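PDB 6S5X: group B streptococcal R4 surface protein from Streptococcus agalactiae, which is a cell-wall-attached surface protein, probably involved in infection, of which this chain is the most N-terminal of the immunoglobulin-like Rib domains. Local coordinates for residues V62-Y65 with S69-T72; E28-N33 with V73-K78. All coordinates share one frame; numbering follows the deposited sequence.

Contact 1 of 2, residues V62-Y65 with S69-T72. With NA (sodium ion), chain C.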
ATOM      1  N   VAL A  62      -2.317   2.474  -3.305  1.00  6.96           N
ATOM      2  CA  VAL A  62      -3.289   3.558  -3.362  1.00  7.22           C
ATOM      3  C   VAL A  62      -4.177   3.468  -2.128  1.00 13.02           C
ATOM      4  O   VAL A  62      -4.824   2.445  -1.881  1.00  6.56           O
ATOM      5  CB  VAL A  62      -4.127   3.501  -4.645  1.00 11.41           C
ATOM      6  CG1 VAL A  62      -5.105   4.655  -4.657  1.00 11.65           C
ATOM      7  CG2 VAL A  62      -3.238   3.573  -5.850  1.00 19.26           C
ATOM      8  N   VAL A  63      -4.181   4.535  -1.358  1.00  7.08           N
ATOM      9  CA  VAL A  63      -4.919   4.660  -0.109  1.00  8.20           C
ATOM     10  C   VAL A  63      -6.093   5.580  -0.393  1.00  7.43           C
ATOM     11  O   VAL A  63      -5.895   6.749  -0.743  1.00  7.61           O
ATOM     12  CB  VAL A  63      -4.034   5.232   1.005  1.00  8.99           C
ATOM     13  CG1 VAL A  63      -4.806   5.349   2.325  1.00 13.85           C
ATOM     14  CG2 VAL A  63      -2.787   4.419   1.175  1.00 10.50           C
ATOM     15  N   THR A  64      -7.313   5.057  -0.304  1.00  6.35           N
ATOM     16  CA  THR A  64      -8.511   5.816  -0.651  1.00  7.93           C
ATOM     17  C   THR A  64      -9.318   6.074   0.610  1.00  9.72           C
ATOM     18  O   THR A  64      -9.794   5.140   1.254  1.00  6.35           O
ATOM     19  CB  THR A  64      -9.363   5.095  -1.694  1.00  7.89           C
ATOM     20  OG1 THR A  64      -8.575   4.836  -2.866  1.00  9.90           O
ATOM     21  CG2 THR A  64     -10.547   5.995  -2.085  1.00 10.59           C
ATOM     22  N   TYR A  65      -9.475   7.326   0.951  1.00  6.98           N
ATOM     23  CA  TYR A  65     -10.189   7.712   2.156  1.00  6.95           C
ATOM     24  C   TYR A  65     -11.697   7.783   1.893  1.00  7.03           C
ATOM     25  O   TYR A  65     -12.146   7.883   0.744  1.00  7.20           O
ATOM     26  CB  TYR A  65      -9.670   9.073   2.651  1.00  7.24           C
ATOM     27  CG  TYR A  65      -8.196   9.040   2.980  1.00  7.37           C
ATOM     28  CD1 TYR A  65      -7.740   8.430   4.143  1.00 11.51           C
ATOM     29  CD2 TYR A  65      -7.249   9.570   2.111  1.00  7.68           C
ATOM     30  CE1 TYR A  65      -6.381   8.368   4.429  1.00 12.03           C
ATOM     31  CE2 TYR A  65      -5.921   9.520   2.387  1.00  9.22           C
ATOM     32  CZ  TYR A  65      -5.473   8.915   3.551  1.00 10.10           C
ATOM     33  OH  TYR A  65      -4.116   8.863   3.802  1.00 10.17           O
ATOM     34  N   SER A  69     -10.726  11.391  -1.263  1.00  8.51           N
ATOM     35  CA  SER A  69      -9.348  11.793  -1.437  1.00  8.84           C
ATOM     36  C   SER A  69      -8.446  10.564  -1.321  1.00  8.45           C
ATOM     37  O   SER A  69      -8.845   9.520  -0.809  1.00  7.90           O
ATOM     38  CB  SER A  69      -8.956  12.853  -0.418  1.00  9.07           C
ATOM     39  OG  SER A  69      -9.067  12.403   0.917  1.00  8.57           O
ATOM     40  N   LYS A  70      -7.238  10.698  -1.853  1.00  9.85           N
ATOM     41  CA  LYS A  70      -6.319   9.571  -1.960  1.00 10.46           C
ATOM     42  C   LYS A  70      -4.895  10.008  -1.640  1.00 10.38           C
ATOM     43  O   LYS A  70      -4.521  11.176  -1.807  1.00 10.17           O
ATOM     44  CB  LYS A  70      -6.352   8.922  -3.364  1.00 15.07           C
ATOM     45  CG  LYS A  70      -7.719   8.456  -3.851  1.00 17.69           C
ATOM     46  CD  LYS A  70      -7.674   7.796  -5.251  1.00 25.80           C
ATOM     47  CE  LYS A  70      -9.090   7.648  -5.832  1.00 36.60           C
ATOM     48  NZ  LYS A  70      -9.291   6.536  -6.803  1.00 73.30           N
ATOM     49  N   ASP A  71      -4.115   9.046  -1.138  1.00  8.88           N
ATOM     50  CA  ASP A  71      -2.663   9.136  -1.008  1.00  9.51           C
ATOM     51  C   ASP A  71      -2.082   7.921  -1.715  1.00  9.19           C
ATOM     52  O   ASP A  71      -2.732   6.882  -1.834  1.00 10.55           O
ATOM     53  CB  ASP A  71      -2.209   9.134   0.469  1.00 12.57           C
ATOM     54  CG  ASP A  71      -2.301  10.526   1.147  1.00 16.69           C
ATOM     55  OD1 ASP A  71      -1.836  11.495   0.522  1.00 17.22           O
ATOM     56  OD2 ASP A  71      -2.765  10.649   2.321  1.00 12.97           O
ATOM     57  N   THR A  72      -0.868   8.075  -2.206  0.59  9.61           N
ATOM     58  CA  THR A  72      -0.113   6.946  -2.712  0.59 16.15           C
ATOM     59  C   THR A  72       1.124   6.750  -1.853  0.59 12.64           C
ATOM     60  O   THR A  72       1.630   7.677  -1.207  0.59 11.43           O
ATOM     61  CB  THR A  72       0.291   7.146  -4.159  0.59 15.64           C
ATOM     62  OG1 THR A  72       1.155   8.279  -4.239  0.59 21.92           O
ATOM     63  CG2 THR A  72      -0.956   7.367  -5.039  0.59 10.45           C
TER
HETATM   64 NA    NA C 401      -1.733  12.615   3.029  1.00 16.66          NA
HETATM   65  O   HOH W   1       0.567  12.294   2.964  1.00 19.18           O
HETATM   66  O   HOH W   2      -1.568  14.529   1.698  1.00 22.59           O
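Tyr65 reaches across to the neighbouring strand and hydrogen-bonds through its phenol to the carboxylate of Asp71, OH to OD2 2.7 Å. OD2 accepts through its anti lone pair, the one turned away from OD1, and the carboxylate meets the ring at its edge with the two planes 90° apart. The ring reaches this position because CG lies anti to the carbonyl carbon of Tyr65 (chi1 -60°), which carries the ring alongside the 69-72 backbone, its edge toward Ser69 O. Its CD2 comes 3.3 Å from Ser69 O and 3.6 Å from Ser69 OG. Tyrosine suits the place because its ring spans the distance from the turn to Asp71 and ends in a hydroxyl that can donate to OD2. Both oxygens of Asp71 also bind a sodium ion, OD2 at 2.3 Å and OD1 more loosely. Two waters and the carbonyl oxygens of Ala7 and Asn10 complete the site, and the tyrosine, a second-shell donor, probably helps the metal hold the carboxylate's rotation. The pair sits at the closed end of a beta hairpin between strands 55-64 and 70-80, in the E-set, immunoglobulin-like Rib domain. Val63 and Asp71 form an antiparallel hydrogen-bonded pair, with Val63 N to Asp71 O at 2.8 Å and a return bond from Asp71 N to Val63 O. Nearer the turn, Tyr65 N donates to Ser69 O at 2.9 Å, almost straight at 165°. Ser69 suits the turn because its small hydroxyl is bonded to Asp67 and to the backbone N of Ala7, linking the hairpin to the N-terminal segment. Lys70 runs beside Thr64, CG 3.8 Å from Thr64 OG1; its methylenes lie against Thr64 and reach Val62 CG1, while the residue remains exposed.

Contact 2 of 2, residues E28-N33 with V73-K78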
ATOM      1  N   GLU A  28      -2.495  -4.295   2.310  1.00  8.11           N
ATOM      2  CA  GLU A  28      -2.507  -3.949   3.731  1.00 10.89           C
ATOM      3  C   GLU A  28      -1.160  -4.222   4.405  1.00 10.35           C
ATOM      4  O   GLU A  28      -0.777  -3.525   5.345  1.00 13.62           O
ATOM      5  CB  GLU A  28      -3.603  -4.735   4.466  1.00 17.83           C
ATOM      6  CG  GLU A  28      -5.042  -4.257   4.188  1.00 21.21           C
ATOM      7  CD  GLU A  28      -5.660  -4.806   2.918  1.00111.32           C
ATOM      8  OE1 GLU A  28      -5.004  -5.584   2.211  1.00 15.33           O
ATOM      9  OE2 GLU A  28      -6.827  -4.458   2.633  1.00 26.89           O
ATOM     10  N   ASP A  29      -0.433  -5.231   3.951  1.00  8.25           N
ATOM     11  CA  ASP A  29       0.835  -5.591   4.573  1.00 10.15           C
ATOM     12  C   ASP A  29       1.978  -4.690   4.108  1.00 11.31           C
ATOM     13  O   ASP A  29       3.118  -4.873   4.549  1.00 13.25           O
ATOM     14  CB  ASP A  29       1.110  -7.076   4.271  1.00  9.24           C
ATOM     15  CG  ASP A  29       0.154  -8.025   5.031  1.00 19.48           C
ATOM     16  OD1 ASP A  29      -0.333  -7.657   6.134  1.00 21.74           O
ATOM     17  OD2 ASP A  29      -0.137  -9.132   4.525  1.00 17.97           O
ATOM     18  N   SER A  30       1.700  -3.765   3.191  1.00  7.75           N
ATOM     19  CA  SER A  30       2.634  -2.751   2.723  1.00  8.34           C
ATOM     20  C   SER A  30       2.378  -1.375   3.336  1.00 11.06           C
ATOM     21  O   SER A  30       2.957  -0.391   2.877  1.00  9.87           O
ATOM     22  CB  SER A  30       2.568  -2.655   1.200  1.00  7.33           C
ATOM     23  OG  SER A  30       3.157  -3.800   0.590  1.00 13.14           O
ATOM     24  N   ILE A  31       1.490  -1.281   4.323  1.00  8.37           N
ATOM     25  CA  ILE A  31       1.201  -0.031   5.016  1.00  9.90           C
ATOM     26  C   ILE A  31       1.515  -0.226   6.484  1.00 12.23           C
ATOM     27  O   ILE A  31       1.068  -1.205   7.087  1.00 12.88           O
ATOM     28  CB  ILE A  31      -0.264   0.404   4.824  1.00  8.32           C
ATOM     29  CG1 ILE A  31      -0.499   0.664   3.347  1.00 11.96           C
ATOM     30  CG2 ILE A  31      -0.542   1.641   5.688  1.00  8.58           C
ATOM     31  CD1 ILE A  31       0.324   1.809   2.821  1.00 11.55           C
ATOM     32  N   GLY A  32       2.289   0.696   7.067  1.00  8.66           N
ATOM     33  CA  GLY A  32       2.739   0.507   8.430  1.00 13.20           C
ATOM     34  C   GLY A  32       1.846   1.106   9.498  1.00 17.67           C
ATOM     35  O   GLY A  32       2.061   0.869  10.691  1.00 14.77           O
ATOM     36  N   ASN A  33       0.860   1.910   9.123  1.00 10.79           N
ATOM     37  CA  ASN A  33       0.039   2.607  10.116  1.00  8.61           C
ATOM     38  C   ASN A  33      -1.432   2.600   9.727  1.00  9.55           C
ATOM     39  O   ASN A  33      -2.154   3.588   9.915  1.00  9.74           O
ATOM     40  CB  ASN A  33       0.529   4.043  10.320  1.00  8.66           C
ATOM     41  CG  ASN A  33       0.510   4.875   9.045  1.00  8.25           C
ATOM     42  OD1 ASN A  33       0.619   4.358   7.929  1.00  9.01           O
ATOM     43  ND2 ASN A  33       0.399   6.203   9.222  1.00  9.35           N
ATOM     44  N   VAL A  73       1.607   5.520  -1.845  1.00 11.61           N
ATOM     45  CA  VAL A  73       2.851   5.202  -1.172  1.00 14.14           C
ATOM     46  C   VAL A  73       3.643   4.307  -2.106  1.00  9.79           C
ATOM     47  O   VAL A  73       3.077   3.375  -2.690  1.00 12.74           O
ATOM     48  CB  VAL A  73       2.588   4.500   0.175  1.00 23.12           C
ATOM     49  CG1 VAL A  73       3.864   4.266   0.919  1.00 28.49           C
ATOM     50  CG2 VAL A  73       1.575   5.338   1.009  1.00 35.19           C
ATOM     51  N   ASP A  74       4.916   4.641  -2.316  1.00 12.03           N
ATOM     52  CA  ASP A  74       5.826   3.788  -3.070  1.00 12.15           C
ATOM     53  C   ASP A  74       6.426   2.754  -2.126  1.00 15.66           C
ATOM     54  O   ASP A  74       6.986   3.115  -1.085  1.00 18.22           O
ATOM     55  CB  ASP A  74       6.949   4.611  -3.713  1.00 19.35           C
ATOM     56  CG  ASP A  74       6.454   5.511  -4.832  1.00 37.24           C
ATOM     57  OD1 ASP A  74       5.643   5.044  -5.657  1.00 39.94           O
ATOM     58  OD2 ASP A  74       6.850   6.694  -4.858  1.00 55.81           O
ATOM     59  N   VAL A  75       6.359   1.477  -2.495  1.00 11.13           N
ATOM     60  CA  VAL A  75       6.915   0.413  -1.666  1.00  9.80           C
ATOM     61  C   VAL A  75       7.669  -0.589  -2.535  1.00 11.43           C
ATOM     62  O   VAL A  75       7.676  -0.519  -3.760  1.00 14.05           O
ATOM     63  CB  VAL A  75       5.837  -0.335  -0.843  1.00 12.84           C
ATOM     64  CG1 VAL A  75       5.026   0.648  -0.015  1.00 19.21           C
ATOM     65  CG2 VAL A  75       4.933  -1.129  -1.741  1.00 11.36           C
ATOM     66  N   THR A  76       8.315  -1.527  -1.859  1.00 15.33           N
ATOM     67  CA  THR A  76       9.035  -2.625  -2.482  1.00 16.95           C
ATOM     68  C   THR A  76       8.470  -3.933  -1.951  1.00 13.18           C
ATOM     69  O   THR A  76       8.321  -4.096  -0.740  1.00 12.64           O
ATOM     70  CB  THR A  76      10.528  -2.570  -2.153  1.00 17.91           C
ATOM     71  OG1 THR A  76      11.096  -1.351  -2.635  1.00 22.95           O
ATOM     72  CG2 THR A  76      11.230  -3.742  -2.820  1.00 20.14           C
ATOM     73  N   VAL A  77       8.168  -4.868  -2.845  1.00 11.93           N
ATOM     74  CA  VAL A  77       7.844  -6.226  -2.440  1.00  9.09           C
ATOM     75  C   VAL A  77       9.024  -7.101  -2.818  1.00 13.72           C
ATOM     76  O   VAL A  77       9.314  -7.271  -4.010  1.00 11.46           O
ATOM     77  CB  VAL A  77       6.559  -6.727  -3.092  1.00 11.28           C
ATOM     78  CG1 VAL A  77       6.317  -8.159  -2.711  1.00 13.52           C
ATOM     79  CG2 VAL A  77       5.377  -5.883  -2.625  1.00 13.71           C
ATOM     80  N   LYS A  78       9.707  -7.660  -1.820  1.00 16.17           N
ATOM     81  CA  LYS A  78      10.856  -8.521  -2.080  1.00 12.55           C
ATOM     82  C   LYS A  78      10.361  -9.954  -2.241  1.00 11.70           C
ATOM     83  O   LYS A  78       9.675 -10.479  -1.358  1.00 17.51           O
ATOM     84  CB  LYS A  78      11.886  -8.424  -0.958  1.00 19.45           C
ATOM     85  CG  LYS A  78      13.154  -9.270  -1.212  1.00 30.96           C
ATOM     86  CD  LYS A  78      14.153  -9.198  -0.049  1.00 28.99           C
ATOM     87  CE  LYS A  78      15.383 -10.051  -0.338  1.00 57.43           C
ATOM     88  NZ  LYS A  78      16.336 -10.091   0.809  1.00 83.28           N
TER
HETATM   89  O   HOH W   3       5.762  -3.529   0.497  1.00 13.21           O
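Ser30 and Val75 make the close part of this contact. The Ser30 carbonyl oxygen rests 3.7 Å from Val75 CG1, while Ser30 OG lies 4.0 Å from Val75 CG2, so the two methyls of one valine meet the backbone and the hydroxyl of one serine. Val75 presents both because CG1 stands anti to its carbonyl carbon (chi1 -55°), with CG2 between the backbone N and that carbon. A branched apolar residue suits a strand face turned to the core, and a small serine lets the 3-10 segment 28-30 come near it. Beside them, Ile31 reaches Val73 with the end of its chain, CD1 to CG2 4.2 Å; Ile31 also touches Val61 of strand 55-64, and Val73 touches Pro12 of a loop.

Toward Val77 the fit loosens: its CG2 is 4.4 Å from Ser30 OG, and a water takes up the polar link. Ser30 OG donates to that water at 2.6 Å, and the water donates to Thr76 O at 2.9 Å, while the hydroxyl is also bonded to Gln17. Thus the buried hydroxyl is satisfied without a direct bond between the segments. Asp74, which alternates with the inward Val73 and Val75, is exposed and pairs with Lys60. Through a serine and an isoleucine set against a row of valines, a connecting loop covers one face of the sheet, consistent with the immunoglobulin-like, E-set Rib domain.

Overall arrangement
From the N terminus the chain passes the sodium-binding residues Ala7 and Asn10 and strand 17-20, then enters the connection that holds 28-33. After strand 42-45 it runs up strand 55-64, turns back through residues 65-69 and descends strand 70-80. Contact 1 closes that short turn, whereas contact 2 joins 28-33 to 73-78 across 39 intervening residues, so the hairpin turn lies within the longer loop. Segments 69-72 and 73-78 are consecutive pieces of one strand, and the two contact centres are 13 Å apart. Contact 1 thus ties neighbouring strands edge to edge beside the metal site, while contact 2 packs the connection against the sheet's face.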